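PDB 6EUG: beta-glucanase from Bacteroides thetaiotaomicron, which probably hydrolyses beta-1,3-galactosidic bonds in arabinogalactan, this chain being the family 43 glycoside hydrolase part of a longer two-family protein. Local coordinates for residues A[227-232]-A[236-241]; A[255-260]-A[290-295]. All blocks are in the same frame, centred on the assembly; numbering follows the deposited sequence.

Interaction 1: A[227-232]-A[236-241]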
loop_
_atom_site.group_PDB
_atom_site.type_symbol
_atom_site.label_atom_id
_atom_site.label_comp_id
_atom_site.label_asym_id
_atom_site.label_seq_id
_atom_site.Cartn_x
_atom_site.Cartn_y
_atom_site.Cartn_z
ATOM N N HIS A 227 0.470 2.345 9.703
ATOM C CA HIS A 227 0.333 2.945 8.347
ATOM C C HIS A 227 1.763 3.070 7.747
ATOM O O HIS A 227 2.625 3.779 8.295
ATOM C CB HIS A 227 -0.403 4.280 8.461
ATOM C CG HIS A 227 -0.539 5.057 7.176
ATOM N ND1 HIS A 227 -0.493 6.437 7.137
ATOM C CD2 HIS A 227 -0.711 4.649 5.900
ATOM C CE1 HIS A 227 -0.641 6.839 5.883
ATOM N NE2 HIS A 227 -0.768 5.768 5.114
ATOM N N ILE A 228 1.986 2.359 6.645
ATOM C CA ILE A 228 3.293 2.229 5.989
ATOM C C ILE A 228 3.154 2.948 4.640
ATOM O O ILE A 228 2.246 2.626 3.872
ATOM C CB ILE A 228 3.697 0.769 5.782
ATOM C CG1 ILE A 228 3.878 0.081 7.160
ATOM C CG2 ILE A 228 5.033 0.695 5.041
ATOM C CD1 ILE A 228 3.840 -1.410 7.168
ATOM N N TYR A 229 4.001 3.922 4.357
ATOM C CA TYR A 229 3.816 4.729 3.124
ATOM C C TYR A 229 5.087 5.297 2.509
ATOM O O TYR A 229 6.069 5.527 3.211
ATOM C CB TYR A 229 2.796 5.867 3.385
ATOM C CG TYR A 229 3.206 6.760 4.574
ATOM C CD1 TYR A 229 2.912 6.382 5.906
ATOM C CD2 TYR A 229 3.967 7.938 4.383
ATOM C CE1 TYR A 229 3.316 7.168 6.969
ATOM C CE2 TYR A 229 4.368 8.727 5.447
ATOM C CZ TYR A 229 4.090 8.320 6.749
ATOM O OH TYR A 229 4.531 9.084 7.806
ATOM N N SER A 230 5.034 5.541 1.191
ATOM C CA SER A 230 6.100 6.214 0.476
ATOM C C SER A 230 5.967 7.735 0.740
ATOM O O SER A 230 4.913 8.329 0.513
ATOM C CB SER A 230 6.045 5.891 -1.024
ATOM O OG SER A 230 6.125 4.487 -1.260
ATOM N N SER A 231 7.044 8.339 1.226
ATOM C CA SER A 231 7.064 9.749 1.698
ATOM C C SER A 231 8.232 10.551 1.080
ATOM O O SER A 231 8.993 10.021 0.275
ATOM C CB SER A 231 7.199 9.765 3.233
ATOM O OG SER A 231 6.859 11.028 3.815
ATOM N N GLU A 232 8.382 11.832 1.452
ATOM C CA GLU A 232 9.523 12.631 1.010
ATOM C C GLU A 232 9.706 12.590 -0.544
ATOM O O GLU A 232 10.758 12.190 -1.068
ATOM C CB GLU A 232 10.791 12.145 1.750
ATOM C CG GLU A 232 10.685 12.096 3.269
ATOM C CD GLU A 232 11.896 11.535 4.009
ATOM O OE1 GLU A 232 13.071 11.622 3.500
ATOM O OE2 GLU A 232 11.681 10.931 5.119
ATOM N N THR A 236 11.573 7.992 0.337
ATOM C CA THR A 236 11.865 7.374 1.647
ATOM C C THR A 236 10.598 6.720 2.161
ATOM O O THR A 236 9.502 7.338 2.053
ATOM C CB THR A 236 12.312 8.489 2.641
ATOM O OG1 THR A 236 13.445 9.205 2.091
ATOM C CG2 THR A 236 12.685 7.906 4.007
ATOM N N LEU A 237 10.699 5.500 2.735
ATOM C CA LEU A 237 9.526 4.869 3.380
ATOM C C LEU A 237 9.378 5.375 4.822
ATOM O O LEU A 237 10.382 5.581 5.505
ATOM C CB LEU A 237 9.644 3.360 3.456
ATOM C CG LEU A 237 9.434 2.561 2.183
ATOM C CD1 LEU A 237 9.877 1.142 2.452
ATOM C CD2 LEU A 237 7.963 2.607 1.752
ATOM N N GLN A 238 8.126 5.577 5.260
ATOM C CA GLN A 238 7.839 5.857 6.679
ATOM C C GLN A 238 6.827 4.858 7.244
ATOM O O GLN A 238 5.978 4.342 6.492
ATOM C CB GLN A 238 7.413 7.325 6.897
ATOM C CG GLN A 238 8.527 8.334 6.613
ATOM C CD GLN A 238 8.107 9.798 6.764
ATOM O OE1 GLN A 238 6.979 10.081 7.206
ATOM N NE2 GLN A 238 9.003 10.744 6.374
ATOM N N ILE A 239 6.971 4.540 8.553
ATOM C CA ILE A 239 6.082 3.619 9.282
ATOM C C ILE A 239 5.580 4.378 10.494
ATOM O O ILE A 239 6.404 4.769 11.328
ATOM C CB ILE A 239 6.806 2.340 9.747
ATOM C CG1 ILE A 239 7.476 1.652 8.548
ATOM C CG2 ILE A 239 5.843 1.404 10.478
ATOM C CD1 ILE A 239 8.187 0.335 8.861
ATOM N N ALA A 240 4.254 4.579 10.562
ATOM C CA ALA A 240 3.590 5.419 11.590
ATOM C C ALA A 240 2.546 4.628 12.391
ATOM O O ALA A 240 1.624 4.027 11.824
ATOM C CB ALA A 240 2.931 6.623 10.939
ATOM N N GLU A 241 2.680 4.649 13.711
ATOM C CA GLU A 241 1.685 4.073 14.606
ATOM C C GLU A 241 0.308 4.783 14.527
ATOM O O GLU A 241 0.237 6.019 14.581
ATOM C CB GLU A 241 2.238 4.142 16.026
ATOM C CG GLU A 241 1.385 3.485 17.110
ATOM C CD GLU A 241 1.862 3.798 18.514
ATOM O OE1 GLU A 241 2.071 5.006 18.845
ATOM O OE2 GLU A 241 2.008 2.839 19.305
#
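Q238 packs along Y229 and S231 of the facing strand and E232 just after it, and each part of its side chain has its own neighbour. At the root, CB of Q238 sits 3.5 Å from CZ of Y229. CG then passes S231 CB at 3.9 Å, and CD comes within 3.4 Å of S231 OG, a packing contact; the hydroxyl itself bonds to the carbonyl of M211. At the tip the amide parts its two atoms. OE1 accepts the Y229 hydroxyl (OH to OE1 2.7 Å), which lies in the carbonyl plane on a lone pair, the phenol ring standing 69° from the amide. NE2 donates to the anti lone pair of E232 OE2 (3.0 Å) and reaches Q210 as well; partners of both kinds fix which way round the amide lies. Strands 225-231 and 236-242, paired as a beta hairpin, are the middle two of a four-stranded antiparallel blade in the five-bladed beta-propeller of family 43. Reciprocal backbone bonds join H227 with A240, Y229 with Q238 and S231 with T236. The Y229 ring reaches across because its chi1 of 56° sets CG between the backbone N and carbonyl carbon, leaving Q238 O over one face and A240 CB at its edge. E232 OE1 takes the T236 hydroxyl (OG1 to OE1 2.8 Å) from above the carboxylate plane, and also pairs with R255. On the other side of the sheet, I228 CG1 lies 4.1 Å from I239 CG2, while the side chain of S230 lies about 7 Å from the bound glucoimidazole.

Interaction 2: A[255-260]-A[290-295]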
loop_
_atom_site.group_PDB
_atom_site.type_symbol
_atom_site.label_atom_id
_atom_site.label_comp_id
_atom_site.label_asym_id
_atom_site.label_seq_id
_atom_site.Cartn_x
_atom_site.Cartn_y
_atom_site.Cartn_z
ATOM N N ARG A 255 11.543 6.493 9.792
ATOM C CA ARG A 255 11.835 6.613 8.364
ATOM C C ARG A 255 12.958 5.613 8.022
ATOM O O ARG A 255 13.922 5.455 8.790
ATOM C CB ARG A 255 12.190 8.071 7.992
ATOM C CG ARG A 255 13.504 8.624 8.530
ATOM C CD ARG A 255 13.663 10.116 8.243
ATOM N NE ARG A 255 13.979 10.444 6.844
ATOM C CZ ARG A 255 15.199 10.622 6.338
ATOM N NH1 ARG A 255 16.283 10.499 7.090
ATOM N NH2 ARG A 255 15.319 10.979 5.053
ATOM N N ILE A 256 12.817 4.921 6.895
ATOM C CA ILE A 256 13.749 3.871 6.503
ATOM C C ILE A 256 14.077 3.950 5.016
ATOM O O ILE A 256 13.283 4.446 4.191
ATOM C CB ILE A 256 13.249 2.442 6.865
ATOM C CG1 ILE A 256 11.852 2.158 6.244
ATOM C CG2 ILE A 256 13.215 2.248 8.386
ATOM C CD1 ILE A 256 11.401 0.709 6.388
ATOM N N PHE A 257 15.275 3.484 4.672
ATOM C CA PHE A 257 15.764 3.507 3.276
ATOM C C PHE A 257 15.656 4.853 2.595
ATOM O O PHE A 257 15.110 4.956 1.478
ATOM C CB PHE A 257 15.168 2.341 2.407
ATOM C CG PHE A 257 15.357 1.001 3.049
ATOM C CD1 PHE A 257 16.638 0.445 3.082
ATOM C CD2 PHE A 257 14.306 0.342 3.693
ATOM C CE1 PHE A 257 16.877 -0.740 3.767
ATOM C CE2 PHE A 257 14.545 -0.849 4.373
ATOM C CZ PHE A 257 15.850 -1.378 4.413
ATOM N N PRO A 258 16.210 5.908 3.233
ATOM C CA PRO A 258 16.123 7.209 2.595
ATOM C C PRO A 258 16.869 7.317 1.265
ATOM O O PRO A 258 18.057 6.968 1.154
ATOM C CB PRO A 258 16.661 8.170 3.649
ATOM C CG PRO A 258 17.497 7.335 4.566
ATOM C CD PRO A 258 16.865 5.967 4.544
ATOM N N GLY A 259 16.165 7.823 0.265
ATOM C CA GLY A 259 16.684 7.873 -1.084
ATOM C C GLY A 259 16.545 6.586 -1.890
ATOM O O GLY A 259 16.926 6.554 -3.067
ATOM N N GLY A 260 16.005 5.534 -1.277
ATOM C CA GLY A 260 15.854 4.226 -1.932
ATOM C C GLY A 260 14.728 4.053 -2.953
ATOM O O GLY A 260 14.718 3.053 -3.712
ATOM N N ARG A 290 12.122 -5.705 -4.255
ATOM C CA ARG A 290 13.029 -5.714 -3.111
ATOM C C ARG A 290 12.343 -6.475 -1.955
ATOM O O ARG A 290 11.081 -6.435 -1.819
ATOM C CB ARG A 290 13.356 -4.275 -2.642
ATOM C CG ARG A 290 13.946 -3.348 -3.731
ATOM C CD ARG A 290 12.937 -2.512 -4.491
ATOM N NE ARG A 290 13.632 -1.662 -5.453
ATOM C CZ ARG A 290 14.033 -0.406 -5.268
ATOM N NH1 ARG A 290 13.807 0.251 -4.133
ATOM N NH2 ARG A 290 14.678 0.195 -6.255
ATOM N N LEU A 291 13.163 -7.138 -1.137
ATOM C CA LEU A 291 12.735 -7.741 0.140
ATOM C C LEU A 291 13.370 -6.991 1.312
ATOM O O LEU A 291 14.588 -6.819 1.342
ATOM C CB LEU A 291 13.111 -9.220 0.209
ATOM C CG LEU A 291 12.708 -10.002 1.453
ATOM C CD1 LEU A 291 11.179 -10.004 1.578
ATOM C CD2 LEU A 291 13.245 -11.423 1.421
ATOM N N LEU A 292 12.538 -6.554 2.265
ATOM C CA LEU A 292 12.992 -5.834 3.451
ATOM C C LEU A 292 12.589 -6.615 4.710
ATOM O O LEU A 292 11.529 -7.249 4.721
ATOM C CB LEU A 292 12.451 -4.429 3.489
ATOM C CG LEU A 292 12.375 -3.645 2.139
ATOM C CD1 LEU A 292 11.645 -2.324 2.321
ATOM C CD2 LEU A 292 13.768 -3.382 1.569
ATOM N N THR A 293 13.416 -6.571 5.754
ATOM C CA THR A 293 13.114 -7.308 7.006
ATOM C C THR A 293 13.525 -6.558 8.279
ATOM O O THR A 293 14.513 -5.763 8.275
ATOM C CB THR A 293 13.722 -8.730 6.957
ATOM O OG1 THR A 293 13.271 -9.561 8.045
ATOM C CG2 THR A 293 15.261 -8.673 6.980
ATOM N N ALA A 294 12.779 -6.832 9.356
ATOM C CA ALA A 294 13.080 -6.357 10.704
ATOM C C ALA A 294 12.607 -7.344 11.774
ATOM O O ALA A 294 11.680 -8.161 11.530
ATOM C CB ALA A 294 12.462 -4.987 10.975
ATOM N N ASP A 295 13.217 -7.252 12.954
ATOM C CA ASP A 295 12.750 -8.018 14.141
ATOM C C ASP A 295 11.862 -7.248 15.112
ATOM O O ASP A 295 11.496 -7.785 16.179
ATOM C CB ASP A 295 13.946 -8.671 14.885
ATOM C CG ASP A 295 14.682 -9.735 14.030
ATOM O OD1 ASP A 295 14.126 -10.262 13.061
ATOM O OD2 ASP A 295 15.856 -10.045 14.329
HETATM O O HOH W 1 15.830 2.867 -6.613
#
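F257 and L292 make the apolar half of this contact, their side chains running antiparallel alongside one another. L292 brings both methyl branches to the ring: CD1 approaches F257 CE2 at 3.8 Å, while CD2 sits over one face as a CH-pi donor, 4.3 Å from the ring centroid. W301, in the loop before strand 302-304, and Q303 on that strand also touch the ring; 302-304 is the neighbour of 290-294 in its sheet.

The polar half lies at the end of the turn. R290 NH1 donates to G260 O over 3.0 Å in an almost straight bond, 177° at the hydrogen. The acceptor lies exactly in the guanidinium plane, although the donor is tilted 33° from the plane of the carbonyl. The arginine chain bends at chi2 (93°); beyond the bend chi3 is extended, and a turn about the CD-NE bond swings the guanidinium edge toward G260. NH1 is also bonded to N262 OD1, just beyond the segment. A water adds a second path between the same groups, accepting from R290 NH2 at 2.9 Å and donating to G260 O at 3.1 Å, so that one carbonyl oxygen meets both the arginine and its water.

Local backbone geometry presents that carbonyl. F257 to G260 form a type II beta turn closed by G260 N to F257 O (3.0 Å), with G259 at the position of positive phi. This turn follows the outermost strand of one four-stranded blade, 252-256, and packs on strand 290-294 of the next, a blade-to-blade junction in the five-bladed beta-propeller characteristic of family 43 glycoside hydrolases.

How the interactions relate
From the N terminus, interaction 1 comes first: strand 225-231 turns through four residues into 236-242, closing a hairpin in the middle of one blade. The chain then adds strand 252-256 beside 236-242, with a probable backbone hydrogen bond between L237 and I256, and leaves the blade through the turn that opens interaction 2. That contact closes a much longer loop of 29 residues, containing the first two strands of the next blade, and ends on 290-294. The two loops follow in series, neither nesting nor crossing. They meet directly where R255 forms a salt bridge with E232 and T236 packs on P258, joining hairpin, outer strand and neighbouring blade.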